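Side-chain contacts in cellulase (Bacillus sp. BG-CS10, PDB 5E09), which hydrolyses the beta-1,4-glucosidic bonds of cellulose with a family 5 catalytic barrel joined to a family 46 carbohydrate-binding module: residues 27-30 with 35-38; 53-58 with 321-326; 227-230 with 234-237; 279-284 with 313-318; 289-294 with 423-428. All coordinates share one frame; numbering follows the deposited sequence.

Contact 1: 27-30 with 35-38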
# COMPACT_ATOMS: atom_id res chain seq x y z
N PHE A 27 5.90 15.26 7.78
CA PHE A 27 5.95 16.65 7.35
C PHE A 27 4.96 16.95 6.21
O PHE A 27 4.54 18.10 6.04
CB PHE A 27 7.37 17.03 6.92
CG PHE A 27 8.38 16.89 8.02
CD1 PHE A 27 8.66 17.95 8.87
CD2 PHE A 27 9.07 15.70 8.20
CE1 PHE A 27 9.59 17.82 9.88
CE2 PHE A 27 10.00 15.56 9.20
CZ PHE A 27 10.27 16.62 10.05
N ASP A 28 4.62 15.94 5.42
CA ASP A 28 3.77 16.12 4.26
C ASP A 28 2.33 16.46 4.64
O ASP A 28 1.53 16.83 3.78
CB ASP A 28 3.79 14.86 3.38
CG ASP A 28 3.63 13.58 4.18
OD1 ASP A 28 4.38 13.39 5.17
OD2 ASP A 28 2.76 12.77 3.81
N ALA A 29 2.00 16.36 5.93
CA ALA A 29 0.64 16.66 6.38
C ALA A 29 0.21 18.07 6.01
O ALA A 29 0.98 19.02 6.15
CB ALA A 29 0.52 16.46 7.90
N VAL A 30 -1.02 18.20 5.52
CA VAL A 30 -1.54 19.50 5.14
C VAL A 30 -2.21 20.17 6.32
O VAL A 30 -3.38 19.93 6.60
CB VAL A 30 -2.54 19.39 3.98
CG1 VAL A 30 -3.01 20.78 3.55
CG2 VAL A 30 -1.90 18.64 2.80
N THR A 35 2.26 17.37 12.76
CA THR A 35 1.37 16.58 13.61
C THR A 35 -0.08 16.67 13.16
O THR A 35 -0.95 16.01 13.73
CB THR A 35 1.44 17.02 15.09
OG1 THR A 35 0.84 18.31 15.24
CG2 THR A 35 2.88 17.05 15.58
N ALA A 36 -0.35 17.48 12.14
CA ALA A 36 -1.72 17.81 11.76
C ALA A 36 -2.57 16.60 11.34
O ALA A 36 -3.80 16.68 11.34
CB ALA A 36 -1.72 18.85 10.65
N TRP A 37 -1.92 15.50 10.97
CA TRP A 37 -2.67 14.33 10.51
C TRP A 37 -2.59 13.16 11.49
O TRP A 37 -2.92 12.02 11.13
CB TRP A 37 -2.18 13.91 9.12
CG TRP A 37 -2.78 14.75 8.02
CD1 TRP A 37 -3.64 15.80 8.18
CD2 TRP A 37 -2.58 14.60 6.61
NE1 TRP A 37 -3.97 16.33 6.96
CE2 TRP A 37 -3.34 15.61 5.98
CE3 TRP A 37 -1.83 13.72 5.82
CZ2 TRP A 37 -3.38 15.76 4.59
CZ3 TRP A 37 -1.87 13.87 4.45
CH2 TRP A 37 -2.63 14.88 3.85
N GLY A 38 -2.18 13.43 12.72
CA GLY A 38 -2.28 12.45 13.79
C GLY A 38 -1.00 11.71 14.14
O GLY A 38 -0.97 10.94 15.10
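A29 and V30 lie over one face of the W37 indole, two non-helical stretches of a single loop closing on each other by packing against the indole, with no hydrogen bond between them. A29 comes first along the chain. Its CA stands almost squarely above the six-membered ring of W37, 3.9 Å from the centroid and 16° off the normal, which makes a CH-pi contact. The methyl group leans toward the base of the indole, A29 CB to W37 CG being 3.7 Å, and meets A36 at longer range. V30 carries the same face further: its backbone N is 3.5 Å from W37 CE2, above the ring plane. Beyond it the two side chains run side by side in the same direction, V30 CG2 to W37 CZ2 measuring 3.7 Å. The valine has CG1 anti to its N (chi1 -177°), which puts CG2 beside that N, on the flank where the ring lies. W37 itself projects from a type I beta turn, T35 to G38, closed by a bond of 3.0 Å from G38 N to T35 O. Both segments belong to the long loop that joins strand 20-23 to helix 44-52, the first beta-to-alpha connection of the TIM barrel. D28 ties the base of this loop to N25, T26 and T63, and F27 turns to V84 and V87 of helix 78-93.

Contact 2: 53-58 with 321-326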
# COMPACT_ATOMS: atom_id res chain seq x y z
N GLU A 53 15.57 -2.05 11.77
CA GLU A 53 14.70 -3.04 11.15
C GLU A 53 15.24 -3.50 9.80
O GLU A 53 14.65 -4.37 9.15
CB GLU A 53 13.29 -2.49 11.00
CG GLU A 53 12.58 -2.23 12.33
CD GLU A 53 12.38 -3.50 13.15
OE1 GLU A 53 11.92 -4.52 12.59
OE2 GLU A 53 12.69 -3.47 14.36
N GLY A 54 16.36 -2.92 9.38
CA GLY A 54 17.03 -3.35 8.16
C GLY A 54 16.82 -2.44 6.96
O GLY A 54 17.35 -2.71 5.88
N TYR A 55 16.06 -1.37 7.15
CA TYR A 55 15.85 -0.39 6.09
C TYR A 55 17.11 0.44 5.88
O TYR A 55 17.72 0.89 6.84
CB TYR A 55 14.65 0.52 6.41
CG TYR A 55 13.33 -0.17 6.16
CD1 TYR A 55 12.84 -0.31 4.87
CD2 TYR A 55 12.59 -0.70 7.21
CE1 TYR A 55 11.64 -0.94 4.62
CE2 TYR A 55 11.38 -1.34 6.98
CZ TYR A 55 10.91 -1.46 5.68
OH TYR A 55 9.72 -2.09 5.44
N LYS A 56 17.49 0.62 4.62
CA LYS A 56 18.74 1.31 4.31
C LYS A 56 18.53 2.70 3.69
O LYS A 56 19.49 3.39 3.35
CB LYS A 56 19.60 0.46 3.38
CG LYS A 56 20.12 -0.80 4.04
CD LYS A 56 21.52 -1.12 3.59
CE LYS A 56 21.62 -1.18 2.09
NZ LYS A 56 23.02 -1.43 1.66
N SER A 57 17.27 3.12 3.56
CA SER A 57 16.99 4.47 3.08
C SER A 57 15.62 4.93 3.51
O SER A 57 14.72 4.12 3.73
CB SER A 57 17.13 4.56 1.56
OG SER A 57 16.23 3.68 0.90
N ILE A 58 15.46 6.23 3.64
CA ILE A 58 14.21 6.79 4.10
C ILE A 58 13.79 7.95 3.20
O ILE A 58 14.61 8.79 2.82
CB ILE A 58 14.31 7.24 5.57
CG1 ILE A 58 12.99 7.84 6.06
CG2 ILE A 58 15.45 8.23 5.76
CD1 ILE A 58 13.04 8.34 7.49
N TYR A 321 7.23 1.74 18.66
CA TYR A 321 8.34 1.43 17.76
C TYR A 321 8.41 -0.06 17.40
O TYR A 321 9.49 -0.62 17.28
CB TYR A 321 9.66 1.88 18.38
CG TYR A 321 9.65 3.36 18.71
CD1 TYR A 321 9.71 4.31 17.69
CD2 TYR A 321 9.56 3.80 20.02
CE1 TYR A 321 9.69 5.65 17.98
CE2 TYR A 321 9.54 5.15 20.31
CZ TYR A 321 9.60 6.08 19.29
OH TYR A 321 9.58 7.42 19.57
N SER A 322 7.24 -0.67 17.21
CA SER A 322 7.16 -2.03 16.67
C SER A 322 6.01 -2.13 15.67
O SER A 322 5.08 -1.32 15.70
CB SER A 322 7.00 -3.06 17.79
OG SER A 322 5.71 -2.95 18.38
N TRP A 323 6.07 -3.12 14.78
CA TRP A 323 5.07 -3.25 13.71
C TRP A 323 3.69 -3.68 14.22
O TRP A 323 3.58 -4.62 15.01
CB TRP A 323 5.56 -4.25 12.65
CG TRP A 323 6.93 -3.92 12.13
CD1 TRP A 323 8.11 -4.51 12.49
CD2 TRP A 323 7.27 -2.92 11.16
NE1 TRP A 323 9.16 -3.95 11.81
CE2 TRP A 323 8.67 -2.96 10.98
CE3 TRP A 323 6.53 -1.99 10.42
CZ2 TRP A 323 9.34 -2.11 10.10
CZ3 TRP A 323 7.20 -1.15 9.55
CH2 TRP A 323 8.59 -1.22 9.40
N TYR A 324 2.65 -2.99 13.77
CA TYR A 324 1.27 -3.40 14.05
C TYR A 324 1.00 -4.84 13.60
O TYR A 324 0.34 -5.60 14.29
CB TYR A 324 0.27 -2.48 13.35
CG TYR A 324 0.06 -1.14 14.00
CD1 TYR A 324 -0.69 -1.01 15.17
CD2 TYR A 324 0.57 0.02 13.42
CE1 TYR A 324 -0.90 0.23 15.76
CE2 TYR A 324 0.36 1.26 14.00
CZ TYR A 324 -0.37 1.36 15.17
OH TYR A 324 -0.57 2.60 15.74
N ASP A 325 1.53 -5.19 12.43
CA ASP A 325 1.33 -6.51 11.85
C ASP A 325 2.68 -7.17 11.58
O ASP A 325 3.27 -6.99 10.52
CB ASP A 325 0.50 -6.39 10.56
CG ASP A 325 0.14 -7.74 9.95
OD1 ASP A 325 0.87 -8.73 10.16
OD2 ASP A 325 -0.87 -7.80 9.22
N GLN A 326 3.15 -7.95 12.56
CA GLN A 326 4.48 -8.55 12.51
C GLN A 326 4.61 -9.56 11.37
O GLN A 326 5.68 -9.69 10.77
CB GLN A 326 4.80 -9.23 13.84
CG GLN A 326 6.23 -9.71 13.96
CD GLN A 326 7.22 -8.56 14.04
OE1 GLN A 326 6.99 -7.57 14.74
NE2 GLN A 326 8.32 -8.68 13.30
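E53 and W323 share the one polar bond of this contact, a hydrogen bond from the indole N-H to the carboxylate. W323 NE1 is 2.9 Å from E53 OE1 and the N-H points at it nearly straight, at 163°. The oxygen sits close to the indole plane, whereas the nitrogen reaches it from above the carboxylate plane, 61° out of it, the two flat groups being turned 75° against each other. A bend at chi2 of E53 folds the glutamate chain so that its acid end comes up to the pyrrole edge as the two side chains slide past one another in opposite directions. Apolar contacts complete the join. E53 CG packs 3.9 Å from W323 CZ2, and Y55, arriving from the opposite direction, sets its CE2 3.7 Å from W323 CH2. The outer corner of the benzene ring, CZ2 and CH2, thus meets both the E53 methylene and Y55 CE2. A leucine in place of W323 would probably leave E53 OE1 without its N-H donor and open a gap beside Y55 CE2.

G54 ends helix 44-52 in a Schellman motif just before strand 57-60, and W323 belongs to the short, weakly bonded antiparallel pair 316-317 and 322-323. Helix 326-337, capped at its start by D325, closes over both: H329 stacks on W323, while W336 meets Y55 edge-to-face. Strand 306-311 lies beneath, its L309 touching Y55, so the contact joins the second and eighth strand regions of the barrel.

Contact 3: 227-230 with 234-237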
# COMPACT_ATOMS: atom_id res chain seq x y z
N GLY A 227 -0.85 -1.30 -6.84
CA GLY A 227 -1.52 -2.54 -7.20
C GLY A 227 -2.66 -2.35 -8.17
O GLY A 227 -3.30 -1.29 -8.21
N PHE A 228 -2.90 -3.39 -8.96
CA PHE A 228 -4.06 -3.48 -9.82
C PHE A 228 -5.31 -3.02 -9.06
O PHE A 228 -5.71 -3.64 -8.08
CB PHE A 228 -4.22 -4.91 -10.34
CG PHE A 228 -5.34 -5.08 -11.32
CD1 PHE A 228 -5.39 -4.32 -12.47
CD2 PHE A 228 -6.33 -6.03 -11.08
CE1 PHE A 228 -6.43 -4.49 -13.38
CE2 PHE A 228 -7.37 -6.20 -11.99
CZ PHE A 228 -7.42 -5.43 -13.14
N TRP A 229 -5.90 -1.93 -9.54
CA TRP A 229 -6.91 -1.18 -8.78
C TRP A 229 -8.04 -1.99 -8.11
O TRP A 229 -8.28 -1.82 -6.92
CB TRP A 229 -7.52 -0.10 -9.69
CG TRP A 229 -8.58 0.68 -8.99
CD1 TRP A 229 -8.40 1.63 -8.03
CD2 TRP A 229 -9.99 0.55 -9.17
NE1 TRP A 229 -9.61 2.11 -7.60
CE2 TRP A 229 -10.61 1.46 -8.29
CE3 TRP A 229 -10.81 -0.24 -9.99
CZ2 TRP A 229 -11.99 1.61 -8.20
CZ3 TRP A 229 -12.18 -0.09 -9.91
CH2 TRP A 229 -12.76 0.82 -9.02
N PRO A 230 -8.74 -2.86 -8.86
CA PRO A 230 -9.89 -3.51 -8.21
C PRO A 230 -9.51 -4.39 -7.01
O PRO A 230 -10.26 -4.47 -6.03
CB PRO A 230 -10.49 -4.36 -9.33
CG PRO A 230 -9.91 -3.85 -10.59
CD PRO A 230 -8.57 -3.33 -10.24
N ASN A 234 -10.40 -3.70 -3.14
CA ASN A 234 -11.39 -4.76 -2.93
C ASN A 234 -12.76 -4.37 -3.45
O ASN A 234 -13.68 -4.08 -2.68
CB ASN A 234 -11.49 -5.14 -1.44
CG ASN A 234 -12.28 -6.43 -1.20
OD1 ASN A 234 -12.99 -6.92 -2.09
ND2 ASN A 234 -12.18 -6.97 0.00
N VAL A 235 -12.89 -4.37 -4.78
CA VAL A 235 -14.15 -4.06 -5.44
C VAL A 235 -14.26 -4.94 -6.68
O VAL A 235 -13.26 -5.52 -7.13
CB VAL A 235 -14.22 -2.56 -5.84
CG1 VAL A 235 -13.29 -2.27 -7.01
CG2 VAL A 235 -15.66 -2.14 -6.15
N ALA A 236 -15.48 -5.07 -7.21
CA ALA A 236 -15.76 -5.84 -8.43
C ALA A 236 -15.42 -7.32 -8.29
O ALA A 236 -15.33 -8.03 -9.29
CB ALA A 236 -15.02 -5.25 -9.61
N GLY A 237 -15.25 -7.79 -7.06
CA GLY A 237 -15.06 -9.20 -6.81
C GLY A 237 -13.62 -9.67 -6.81
O GLY A 237 -13.36 -10.87 -6.76
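P230 O receives the backbone N-H of V235, the bond that spans the C-terminal end of the short helix 229-232 and belongs to its Schellman motif. V235 N lies 2.9 Å from P230 O, in the carbonyl plane, with the N-H directed at 158°. The turn depends on N234, which leaves the helix with a positive phi of 58° and so brings the chain back over the last turn.

An apolar contact accompanies this bond. With CG1 set between its N and carbonyl carbon (chi1 73°), V235 places that methyl over a face of W229; it is 3.7 Å from W229 CH2 and makes a CH-pi contact with the six-membered ring. V235 CG1 also approaches P230 CB, at 4.2 Å.

N234 turns the other way, and its ND2 donates to V283 O. The backbones of N234 and A236 bond to F482 and F479, and W229 touches W476, so the short helix and the turn after it carry part of the junction with the C-terminal carbohydrate-binding domain. At the start of the helix F228 is the N-cap residue, and its ring is covered on one face by P230 CD, 3.5 Å above the centre.

Contact 4: 279-284 with 313-318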
# COMPACT_ATOMS: atom_id res chain seq x y z
N THR A 279 -8.21 3.34 3.45
CA THR A 279 -9.32 2.97 4.31
C THR A 279 -8.77 2.24 5.53
O THR A 279 -8.77 2.76 6.64
CB THR A 279 -10.34 2.08 3.58
OG1 THR A 279 -10.75 2.71 2.36
CG2 THR A 279 -11.56 1.82 4.45
N SER A 280 -8.26 1.03 5.31
CA SER A 280 -7.74 0.21 6.40
C SER A 280 -6.95 -0.98 5.89
O SER A 280 -7.13 -1.44 4.76
CB SER A 280 -8.89 -0.29 7.29
OG SER A 280 -8.44 -1.30 8.17
N THR A 281 -6.07 -1.48 6.74
CA THR A 281 -5.33 -2.70 6.45
C THR A 281 -6.28 -3.90 6.34
O THR A 281 -6.03 -4.84 5.58
CB THR A 281 -4.25 -2.92 7.54
OG1 THR A 281 -4.88 -3.02 8.82
CG2 THR A 281 -3.22 -1.81 7.55
N ASP A 282 -7.40 -3.84 7.06
CA ASP A 282 -8.37 -4.93 7.13
C ASP A 282 -9.19 -5.10 5.85
O ASP A 282 -10.04 -5.98 5.77
CB ASP A 282 -9.32 -4.72 8.32
CG ASP A 282 -8.62 -4.81 9.66
OD1 ASP A 282 -7.55 -5.47 9.74
OD2 ASP A 282 -9.14 -4.24 10.64
N VAL A 283 -8.94 -4.26 4.87
CA VAL A 283 -9.69 -4.27 3.61
C VAL A 283 -9.20 -5.38 2.67
O VAL A 283 -9.95 -5.89 1.83
CB VAL A 283 -9.58 -2.87 2.94
CG1 VAL A 283 -10.05 -2.89 1.51
CG2 VAL A 283 -10.36 -1.84 3.75
N ILE A 284 -7.94 -5.78 2.85
CA ILE A 284 -7.36 -6.86 2.07
C ILE A 284 -7.18 -8.07 2.98
O ILE A 284 -6.53 -7.96 4.01
CB ILE A 284 -6.00 -6.45 1.45
CG1 ILE A 284 -6.09 -5.06 0.81
CG2 ILE A 284 -5.51 -7.50 0.44
CD1 ILE A 284 -7.15 -4.95 -0.25
N GLY A 313 1.77 5.79 9.11
CA GLY A 313 1.58 5.60 10.53
C GLY A 313 0.90 4.28 10.85
O GLY A 313 0.83 3.88 12.02
N GLN A 314 0.41 3.60 9.82
CA GLN A 314 -0.42 2.41 9.99
C GLN A 314 0.35 1.09 9.98
O GLN A 314 -0.23 0.03 10.23
CB GLN A 314 -1.50 2.36 8.91
CG GLN A 314 -0.99 1.92 7.54
CD GLN A 314 -2.05 2.04 6.45
OE1 GLN A 314 -1.74 2.39 5.31
NE2 GLN A 314 -3.30 1.75 6.79
N HIS A 315 1.65 1.12 9.67
CA HIS A 315 2.43 -0.11 9.65
C HIS A 315 3.35 -0.22 10.85
O HIS A 315 3.26 -1.19 11.61
CB HIS A 315 3.24 -0.22 8.35
CG HIS A 315 2.39 -0.36 7.13
ND1 HIS A 315 1.29 -1.20 7.08
CD2 HIS A 315 2.45 0.23 5.91
CE1 HIS A 315 0.73 -1.12 5.89
NE2 HIS A 315 1.42 -0.26 5.16
N LEU A 316 4.25 0.74 11.02
CA LEU A 316 5.05 0.81 12.24
C LEU A 316 4.28 1.60 13.29
O LEU A 316 3.89 2.74 13.05
CB LEU A 316 6.41 1.46 11.98
CG LEU A 316 7.35 1.51 13.19
CD1 LEU A 316 7.97 0.15 13.47
CD2 LEU A 316 8.43 2.56 12.99
N ASN A 317 4.03 0.99 14.44
CA ASN A 317 3.46 1.73 15.56
C ASN A 317 4.53 2.68 16.09
O ASN A 317 5.53 2.25 16.66
CB ASN A 317 2.96 0.78 16.65
CG ASN A 317 2.17 1.50 17.75
OD1 ASN A 317 2.46 2.64 18.09
ND2 ASN A 317 1.17 0.82 18.30
N ARG A 318 4.31 3.97 15.88
CA ARG A 318 5.33 4.96 16.18
C ARG A 318 5.38 5.32 17.65
O ARG A 318 6.27 6.05 18.09
CB ARG A 318 5.10 6.22 15.35
CG ARG A 318 5.11 5.97 13.87
CD ARG A 318 5.21 7.26 13.12
NE ARG A 318 5.12 7.07 11.68
CZ ARG A 318 5.07 8.06 10.81
NH1 ARG A 318 5.10 9.32 11.25
NH2 ARG A 318 4.99 7.81 9.51
O HOH W 1 -4.97 0.25 8.95
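T281 and Q314 bring the two backbones closest, their CA atoms 7.9 Å apart, a distance spanned by side chains and one water. The contact lies between two loops of the TIM barrel: residues 279-284 come after strand 267-272, the seventh of the barrel, and residues 313-318 come after the eighth, strand 306-311. In the first loop S280 makes an ST turn, its OG accepting from D282 N at 3.0 Å and 162°, and this leads into a 3-10 turn at 281-283 that presents T281 to the other loop.

Q314 meets it with an extended chain, and the two side chains slide past each other in opposite directions. T281 CG2 is 3.6 Å from Q314 NE2, so the methyl lies against the amide nitrogen. The polar link is indirect. One water accepts from T281 N at 3.0 Å and from Q314 NE2 at 3.1 Å. As the same NE2 also donates to F277 O, two acceptors grip the amide nitrogen and fix which way the amide is turned. D311 anchors the backbone of the second loop, taking bonds from the N atoms of G313, H315 and L316. The H315 ring also meets the rings of F277 and F328, both at steep angles.

H315 is the second neighbour of the threonine methyl, T281 CG2 to H315 CE1 being 4.3 Å. Because chi1 of Q314 (76°) sets CG between its N and carbonyl carbon, Q314 CG rests 3.8 Å above the centre of the H315 ring.

Contact 5: 289-294 with 423-428; sequences KLKFFE and ADWHFQ
W425 gives most of the surface buried here, reaching from the start of strand 425-432 to helix 286-302, where L290 and K291 receive it. The indole touches with the far corner of its six-membered ring. CZ3 of W425 is 4.1 Å from L290 CB and equally near L290 CD1, the leucine crossing the ring at a slant. Next to it W425 CH2 meets K291 CG at 3.9 Å, and here the two side chains cross at about a right angle. In W425, CG lies opposite the backbone N (chi1 -176°), which swings the indole out from the strand so that this corner meets the helix.

K291 contributes its CG methylene. Its chain bends at chi3 (-75°), and the ammonium group goes to a salt bridge with E288 of the same helix. W425 NE1 makes a weak hydrogen bond to S345 O, T342 and A343 touch the indole, and L290 also packs on M331 of helix 326-337.

The contact joins the catalytic barrel to the X2 module through carbon atoms alone, with no hydrogen bond or ion pair between the two segments. Its hold on the module is thus likely to rest on the exclusion of water from the indole and its aliphatic neighbours.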
# COMPACT_ATOMS: atom_id res chain seq x y z
N LYS A 289 -3.05 -10.43 0.95
CA LYS A 289 -2.13 -9.30 1.12
C LYS A 289 -0.67 -9.77 1.09
O LYS A 289 0.16 -9.26 0.31
CB LYS A 289 -2.43 -8.57 2.43
CG LYS A 289 -1.41 -7.50 2.80
CD LYS A 289 -1.38 -7.25 4.31
CE LYS A 289 -2.77 -6.94 4.84
NZ LYS A 289 -2.76 -6.83 6.32
N LEU A 290 -0.36 -10.75 1.94
CA LEU A 290 0.98 -11.34 1.99
C LEU A 290 1.44 -11.85 0.62
O LEU A 290 2.56 -11.56 0.19
CB LEU A 290 1.03 -12.48 3.01
CG LEU A 290 0.72 -12.12 4.46
CD1 LEU A 290 0.68 -13.37 5.32
CD2 LEU A 290 1.74 -11.13 5.00
N LYS A 291 0.57 -12.60 -0.05
CA LYS A 291 0.93 -13.11 -1.38
C LYS A 291 1.22 -11.98 -2.37
O LYS A 291 2.16 -12.06 -3.18
CB LYS A 291 -0.18 -14.03 -1.90
CG LYS A 291 -0.20 -15.40 -1.21
CD LYS A 291 -1.19 -16.37 -1.85
CE LYS A 291 -2.62 -16.01 -1.49
NZ LYS A 291 -3.59 -17.04 -1.96
N PHE A 292 0.42 -10.91 -2.30
CA PHE A 292 0.65 -9.75 -3.16
C PHE A 292 2.04 -9.18 -2.94
O PHE A 292 2.82 -9.04 -3.89
CB PHE A 292 -0.40 -8.66 -2.91
CG PHE A 292 -0.09 -7.37 -3.63
CD1 PHE A 292 -0.49 -7.18 -4.95
CD2 PHE A 292 0.60 -6.35 -3.00
CE1 PHE A 292 -0.21 -6.00 -5.62
CE2 PHE A 292 0.90 -5.17 -3.67
CZ PHE A 292 0.49 -5.00 -4.98
N PHE A 293 2.37 -8.86 -1.69
CA PHE A 293 3.67 -8.23 -1.44
C PHE A 293 4.85 -9.16 -1.74
O PHE A 293 5.89 -8.70 -2.23
CB PHE A 293 3.73 -7.72 0.01
CG PHE A 293 2.98 -6.43 0.21
CD1 PHE A 293 3.59 -5.22 -0.09
CD2 PHE A 293 1.67 -6.43 0.66
CE1 PHE A 293 2.90 -4.02 0.08
CE2 PHE A 293 0.98 -5.23 0.84
CZ PHE A 293 1.60 -4.02 0.54
N GLU A 294 4.69 -10.46 -1.49
CA GLU A 294 5.74 -11.43 -1.82
C GLU A 294 6.02 -11.44 -3.33
O GLU A 294 7.18 -11.34 -3.77
CB GLU A 294 5.34 -12.83 -1.33
CG GLU A 294 6.47 -13.86 -1.34
CD GLU A 294 6.65 -14.55 -2.68
OE1 GLU A 294 5.65 -14.66 -3.43
OE2 GLU A 294 7.79 -14.96 -2.98
N ALA A 423 9.97 -16.90 4.62
CA ALA A 423 9.20 -16.73 5.84
C ALA A 423 8.31 -17.94 6.10
O ALA A 423 7.96 -18.68 5.18
CB ALA A 423 8.35 -15.46 5.76
N ASP A 424 7.97 -18.13 7.37
CA ASP A 424 7.01 -19.15 7.74
C ASP A 424 5.61 -18.72 7.32
O ASP A 424 5.30 -17.53 7.32
CB ASP A 424 7.04 -19.40 9.25
CG ASP A 424 8.31 -20.11 9.69
OD1 ASP A 424 8.97 -20.74 8.83
OD2 ASP A 424 8.65 -20.04 10.89
N TRP A 425 4.77 -19.69 6.95
CA TRP A 425 3.40 -19.38 6.58
C TRP A 425 2.48 -19.80 7.71
O TRP A 425 2.59 -20.90 8.23
CB TRP A 425 3.02 -20.08 5.27
CG TRP A 425 1.64 -19.74 4.78
CD1 TRP A 425 0.49 -20.45 4.99
CD2 TRP A 425 1.27 -18.60 3.99
NE1 TRP A 425 -0.57 -19.83 4.38
CE2 TRP A 425 -0.12 -18.68 3.76
CE3 TRP A 425 1.97 -17.51 3.46
CZ2 TRP A 425 -0.82 -17.72 3.02
CZ3 TRP A 425 1.27 -16.55 2.72
CH2 TRP A 425 -0.11 -16.67 2.52
N HIS A 426 1.56 -18.92 8.11
CA HIS A 426 0.72 -19.19 9.27
C HIS A 426 -0.72 -19.47 8.90
O HIS A 426 -1.46 -18.56 8.52
CB HIS A 426 0.79 -18.04 10.26
CG HIS A 426 2.17 -17.74 10.74
ND1 HIS A 426 3.06 -16.98 10.01
CD2 HIS A 426 2.83 -18.13 11.86
CE1 HIS A 426 4.21 -16.91 10.67
NE2 HIS A 426 4.09 -17.60 11.79
N PHE A 427 -1.13 -20.72 9.03
CA PHE A 427 -2.53 -21.09 8.87
C PHE A 427 -3.32 -20.79 10.14
O PHE A 427 -2.96 -21.23 11.23
CB PHE A 427 -2.67 -22.57 8.53
CG PHE A 427 -2.06 -22.95 7.22
CD1 PHE A 427 -2.65 -22.56 6.02
CD2 PHE A 427 -0.90 -23.69 7.17
CE1 PHE A 427 -2.09 -22.91 4.81
CE2 PHE A 427 -0.33 -24.05 5.96
CZ PHE A 427 -0.93 -23.66 4.78
N GLN A 428 -4.42 -20.05 9.98
CA GLN A 428 -5.38 -19.86 11.06
C GLN A 428 -6.41 -20.99 10.98
O GLN A 428 -7.10 -21.14 9.98
CB GLN A 428 -6.06 -18.49 10.95
CG GLN A 428 -5.12 -17.33 10.66
CD GLN A 428 -4.25 -16.95 11.85
OE1 GLN A 428 -4.75 -16.76 12.96
NE2 GLN A 428 -2.95 -16.83 11.62

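How the contacts relate
Contacts 2 and 4 share the hairpin of strands 316-317 and 322-323, where N317 N to S322 O (2.8 Å) and Y324 N to H315 O (2.9 Å) are probable hydrogen bonds. Contact 4 also touches contact 3, N234 ND2 lying 3.1 Å from V283 O, and contact 5, where I284 CG2 packs 3.8 Å from K289 CB. Contact 1 stands apart, its nearest atoms about 7 Å from contact 4. Contacts 1, 3 and 4 lie on loops that follow barrel strands, the end where family 5 enzymes keep their active site, so they probably lie near the substrate cleft. Contact 5, centred about 32 Å from contact 1, reaches contact 2 through a long, weak ion pair, K289 NZ to D325 OD2 (3.6 Å).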